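Local coordinates for protein beta-ketoacyl synthase (Pseudomonas aeruginosa, PDB 4CW4) that catalyses the condensation of acetyl-CoA with malonyl-ACP to give acetoacetyl-ACP, the primer of fatty acid synthesis, at residues S281-A285 and C286-L290; G476-L479 and A480-S483. One frame throughout, in Å; residues are numbered along the deposited sequence.

Interaction 1 (S281-A285 and C286-L290); sequences SITGA and CATFL
Thr288 OG1 ties the residues just after strand 278-283 to the first turn of helix 288-301 with two hydrogen bonds. Thr288 OG1 accepts from Gly284 N at 2.8 Å, and the N-H points almost straight at it (171°). Thr288 OG1 donates to Ala285 O at 2.7 Å. The hydroxyl reaches both because OG1 stands beside the backbone N of its own residue (chi1 -76°).

Backbone bonds close the turn. Ala287 N donates to Gly284 O, and Thr288 N adds a second donor on Ala285 O at 3.1 Å.

The methyl CG2 of Thr288 lies 3.2 Å from Ile282 O, and the side chains of Thr283 and Thr288 run side by side. Thr283 OG1 itself bonds to Asn261 of the second subunit.

The strand-turn-helix arrangement is consistent with the nucleophilic elbow described for ketosynthases of the thiolase fold. Here the positive phi (53°) is at Ala285, just before Cys286, the inferred active-site nucleophile. Strand 278-283 pairs antiparallel with a strand of the second subunit. Helix 288-301 starts beside strand 307-314, where Thr288 touches Asn312, and Phe289 packs on helix 482-496.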
ATOM      1  N   SER A 281       5.978  -2.176   0.669  1.00 10.60           N
ATOM      2  CA  SER A 281       4.714  -2.883   0.558  1.00 10.57           C
ATOM      3  C   SER A 281       4.003  -2.350  -0.658  1.00 10.51           C
ATOM      4  O   SER A 281       3.579  -1.200  -0.663  1.00 10.93           O
ATOM      5  CB  SER A 281       3.852  -2.652   1.804  1.00 11.12           C
ATOM      6  OG  SER A 281       4.513  -3.045   3.003  1.00 11.48           O
ATOM      7  N   ILE A 282       3.869  -3.200  -1.677  1.00 10.37           N
ATOM      8  CA  ILE A 282       3.333  -2.783  -2.964  1.00 10.88           C
ATOM      9  C   ILE A 282       1.943  -3.338  -3.147  1.00 10.60           C
ATOM     10  O   ILE A 282       1.735  -4.518  -2.962  1.00 12.29           O
ATOM     11  CB  ILE A 282       4.237  -3.218  -4.113  1.00 11.48           C
ATOM     12  CG1 ILE A 282       5.685  -2.876  -3.765  1.00 12.91           C
ATOM     13  CG2 ILE A 282       3.806  -2.548  -5.411  1.00 11.58           C
ATOM     14  CD1 ILE A 282       6.679  -3.168  -4.842  1.00 16.48           C
ATOM     15  N   THR A 283       0.969  -2.479  -3.438  1.00  9.19           N
ATOM     16  CA  THR A 283      -0.382  -2.947  -3.730  1.00  9.84           C
ATOM     17  C   THR A 283      -0.803  -2.744  -5.186  1.00 10.30           C
ATOM     18  O   THR A 283      -0.373  -1.812  -5.875  1.00 11.17           O
ATOM     19  CB  THR A 283      -1.420  -2.302  -2.792  1.00 10.27           C
ATOM     20  OG1 THR A 283      -1.288  -0.880  -2.817  1.00 10.50           O
ATOM     21  CG2 THR A 283      -1.219  -2.770  -1.388  1.00 10.46           C
ATOM     22  N   GLY A 284      -1.637  -3.679  -5.618  1.00 10.93           N
ATOM     23  CA  GLY A 284      -2.222  -3.720  -6.939  1.00 10.63           C
ATOM     24  C   GLY A 284      -3.518  -4.506  -6.861  1.00 11.63           C
ATOM     25  O   GLY A 284      -3.746  -5.423  -7.645  1.00 11.73           O
ATOM     26  N   ALA A 285      -4.327  -4.190  -5.859  1.00 11.96           N
ATOM     27  CA  ALA A 285      -5.580  -4.891  -5.642  1.00 12.80           C
ATOM     28  C   ALA A 285      -5.348  -6.414  -5.585  1.00 12.42           C
ATOM     29  O   ALA A 285      -4.431  -6.876  -4.899  1.00 11.36           O
ATOM     30  CB  ALA A 285      -6.614  -4.483  -6.698  1.00 15.00           C
ATOM     31  N   CYS A 286      -6.155  -7.182  -6.277  0.59 13.23           N
ATOM     32  CA  CYS A 286      -6.073  -8.599  -6.079  0.59 12.58           C
ATOM     33  C   CYS A 286      -4.904  -9.272  -6.868  0.59 13.23           C
ATOM     34  O   CYS A 286      -4.753 -10.502  -6.813  0.59 14.64           O
ATOM     35  CB  CYS A 286      -7.477  -9.189  -6.291  0.59  9.28           C
ATOM     36  SG  CYS A 286      -8.623  -8.851  -4.856  0.59 13.22           S
ATOM     37  N   ALA A 287      -4.036  -8.453  -7.501  1.00 12.07           N
ATOM     38  CA  ALA A 287      -2.756  -8.895  -8.083  1.00 11.95           C
ATOM     39  C   ALA A 287      -1.546  -8.532  -7.235  1.00 10.28           C
ATOM     40  O   ALA A 287      -0.411  -8.696  -7.649  1.00 11.92           O
ATOM     41  CB  ALA A 287      -2.603  -8.342  -9.465  1.00 13.59           C
ATOM     42  N   THR A 288      -1.795  -8.060  -6.019  1.00  9.72           N
ATOM     43  CA  THR A 288      -0.752  -7.504  -5.165  1.00  9.36           C
ATOM     44  C   THR A 288       0.492  -8.384  -4.981  1.00  9.47           C
ATOM     45  O   THR A 288       1.615  -7.874  -5.061  1.00  9.98           O
ATOM     46  CB  THR A 288      -1.369  -7.107  -3.797  1.00 10.05           C
ATOM     47  OG1 THR A 288      -2.105  -5.891  -3.947  1.00 10.56           O
ATOM     48  CG2 THR A 288      -0.326  -6.922  -2.710  1.00  9.90           C
ATOM     49  N   PHE A 289       0.340  -9.681  -4.726  1.00  9.73           N
ATOM     50  CA  PHE A 289       1.547 -10.448  -4.468  1.00  9.71           C
ATOM     51  C   PHE A 289       2.505 -10.406  -5.651  1.00  9.73           C
ATOM     52  O   PHE A 289       3.704 -10.323  -5.455  1.00  9.80           O
ATOM     53  CB  PHE A 289       1.244 -11.892  -4.058  1.00  9.31           C
ATOM     54  CG  PHE A 289       2.449 -12.779  -4.119  1.00 10.70           C
ATOM     55  CD1 PHE A 289       3.389 -12.763  -3.108  1.00 10.98           C
ATOM     56  CD2 PHE A 289       2.661 -13.595  -5.208  1.00 10.11           C
ATOM     57  CE1 PHE A 289       4.489 -13.558  -3.165  1.00 11.15           C
ATOM     58  CE2 PHE A 289       3.781 -14.397  -5.271  1.00 10.50           C
ATOM     59  CZ  PHE A 289       4.698 -14.375  -4.251  1.00 10.49           C
ATOM     60  N   LEU A 290       1.978 -10.455  -6.869  1.00  9.80           N
ATOM     61  CA  LEU A 290       2.828 -10.385  -8.041  1.00 10.38           C
ATOM     62  C   LEU A 290       3.510  -9.020  -8.151  1.00 10.29           C
ATOM     63  O   LEU A 290       4.614  -8.939  -8.658  1.00 11.54           O
ATOM     64  CB  LEU A 290       2.047 -10.736  -9.317  1.00 11.53           C
ATOM     65  CG  LEU A 290       1.618 -12.206  -9.472  1.00 11.52           C
ATOM     66  CD1 LEU A 290       0.912 -12.422 -10.807  1.00 12.57           C
ATOM     67  CD2 LEU A 290       2.818 -13.121  -9.368  1.00 12.80           C
TER

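Interaction 2 (G476-L479 and A480-S483); sequences GHSL and ATAS
The imidazole of His477 meets the methyl of Ala482 across the turn. Ala482 CB approaches the ring obliquely and lies 3.6 Å from His477 CE1. Over one face of the His477 ring lies Leu479 CD2, 4.1 Å above the plane and offset toward the rim. The ring of Phe361 also meets the imidazole, with the two planes inclined to each other.

His477 is a predicted active-site residue of this ketosynthase, which has the thiolase fold. With Cys286 and His439 close by, it probably forms the Cys-His-His triad, as in KAS I/II enzymes. The segment 476-483 is the loop and tight turn that lead from helix 472-475 into helix 482-496.

At the ring nitrogen, Leu479 N donates a hydrogen bond of 3.1 Å to His477 ND1, tilted out of the ring plane. His477 CG is anti to the backbone N (chi1 -168°), and the backbone then curls round until Leu479 N faces His477 ND1. This bond uses ND1 as an acceptor and restrains the rotation of the ring.

The turn reverses at Leu479, which has a positive phi (67°). Two backbone bonds cross it. Thr481 N donates to Ser478 O, and Ala482 N donates to Leu479 O at 3.0 Å. Outside the segment, Ala480 N donates to Glu314.

The hydroxyl of Ser478 is tucked between its own backbone N and carbonyl carbon (chi1 60°). There it hydrogen-bonds Asp485 in the following helix, while Thr481 OG1 bonds to Ser366 O. Across the turn, Ser478 OG also packs 3.4 Å from Thr481 CB.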
ATOM      1  N   GLY A 476     -10.616 -20.041  -1.879  1.00  9.70           N
ATOM      2  CA  GLY A 476     -11.213 -18.736  -2.064  1.00 10.47           C
ATOM      3  C   GLY A 476     -10.180 -17.704  -2.456  1.00  9.13           C
ATOM      4  O   GLY A 476      -9.062 -18.042  -2.863  1.00  9.88           O
ATOM      5  N   HIS A 477     -10.586 -16.445  -2.357  1.00  8.38           N
ATOM      6  CA  HIS A 477      -9.836 -15.300  -2.836  1.00  8.77           C
ATOM      7  C   HIS A 477      -9.297 -14.504  -1.656  1.00  8.14           C
ATOM      8  O   HIS A 477     -10.041 -13.792  -0.988  1.00  8.81           O
ATOM      9  CB  HIS A 477     -10.785 -14.443  -3.661  1.00  9.44           C
ATOM     10  CG  HIS A 477     -10.107 -13.387  -4.459  1.00 10.49           C
ATOM     11  ND1 HIS A 477      -8.841 -12.946  -4.164  1.00 11.27           N
ATOM     12  CD2 HIS A 477     -10.506 -12.694  -5.553  1.00 12.31           C
ATOM     13  CE1 HIS A 477      -8.478 -12.033  -5.052  1.00 13.14           C
ATOM     14  NE2 HIS A 477      -9.470 -11.859  -5.905  1.00 14.34           N
ATOM     15  N   SER A 478      -8.002 -14.632  -1.395  1.00  7.99           N
ATOM     16  CA  SER A 478      -7.368 -13.982  -0.240  1.00  9.30           C
ATOM     17  C   SER A 478      -6.810 -12.594  -0.551  1.00  8.51           C
ATOM     18  O   SER A 478      -5.985 -12.062   0.190  1.00  8.92           O
ATOM     19  CB  SER A 478      -6.266 -14.871   0.334  1.00  9.57           C
ATOM     20  OG  SER A 478      -5.288 -15.104  -0.664  1.00  8.87           O
ATOM     21  N   LEU A 479      -7.303 -11.988  -1.623  1.00  8.78           N
ATOM     22  CA  LEU A 479      -7.090 -10.561  -1.876  1.00  9.29           C
ATOM     23  C   LEU A 479      -5.598 -10.323  -2.148  1.00 10.10           C
ATOM     24  O   LEU A 479      -5.093 -10.834  -3.143  1.00  9.98           O
ATOM     25  CB  LEU A 479      -7.660  -9.700  -0.743  1.00  9.12           C
ATOM     26  CG  LEU A 479      -9.151  -9.887  -0.423  1.00 11.20           C
ATOM     27  CD1 LEU A 479      -9.623  -8.834   0.561  1.00 11.30           C
ATOM     28  CD2 LEU A 479     -10.035  -9.881  -1.678  1.00 12.94           C
ATOM     29  N   ALA A 480      -4.886  -9.575  -1.295  1.00  9.99           N
ATOM     30  CA  ALA A 480      -3.455  -9.364  -1.549  1.00 10.19           C
ATOM     31  C   ALA A 480      -2.710 -10.673  -1.767  1.00  9.66           C
ATOM     32  O   ALA A 480      -1.826 -10.761  -2.610  1.00 10.86           O
ATOM     33  CB  ALA A 480      -2.762  -8.589  -0.421  1.00 12.00           C
ATOM     34  N   THR A 481      -3.080 -11.690  -1.005  1.00  9.39           N
ATOM     35  CA  THR A 481      -2.304 -12.920  -0.966  1.00  8.56           C
ATOM     36  C   THR A 481      -2.709 -13.890  -2.073  1.00  8.51           C
ATOM     37  O   THR A 481      -2.122 -14.957  -2.207  1.00  9.76           O
ATOM     38  CB  THR A 481      -2.488 -13.573   0.420  1.00  9.53           C
ATOM     39  OG1 THR A 481      -2.334 -12.555   1.412  1.00  9.76           O
ATOM     40  CG2 THR A 481      -1.484 -14.684   0.679  1.00  9.64           C
ATOM     41  N   ALA A 482      -3.687 -13.504  -2.883  1.00  8.86           N
ATOM     42  CA  ALA A 482      -4.261 -14.443  -3.842  1.00 10.06           C
ATOM     43  C   ALA A 482      -3.211 -15.084  -4.758  1.00  9.09           C
ATOM     44  O   ALA A 482      -3.193 -16.291  -4.955  1.00  9.35           O
ATOM     45  CB  ALA A 482      -5.320 -13.779  -4.669  1.00 11.45           C
ATOM     46  N   SER A 483      -2.338 -14.279  -5.346  0.72  9.44           N
ATOM     47  CA  SER A 483      -1.372 -14.824  -6.281  0.72  9.52           C
ATOM     48  C   SER A 483      -0.216 -15.532  -5.598  0.72  9.47           C
ATOM     49  O   SER A 483       0.490 -16.276  -6.253  0.72 10.58           O
ATOM     50  CB  SER A 483      -0.914 -13.781  -7.307  0.72 10.04           C
ATOM     51  OG  SER A 483      -0.444 -12.585  -6.700  0.72 11.48           O
TER

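How the interactions relate
Both interactions are buried in the core, about 10 Å apart between centres, and each is a tight turn leading into a helix. They meet at the active site, where Cys286 SG of interaction 1, in one of its two conformers, lies 3.2 Å from His477 CE1 of interaction 2. Further along, Phe289 CB packs 3.6 Å from Ala480 O. Their chemistry differs. A threonine hydroxyl braces the cysteine turn, whereas a backbone N-H holds the histidine ring. Interaction 1 belongs to the N-terminal half of the ketosynthase and reaches the second subunit. Interaction 2 belongs to the C-terminal half and meets no other chain.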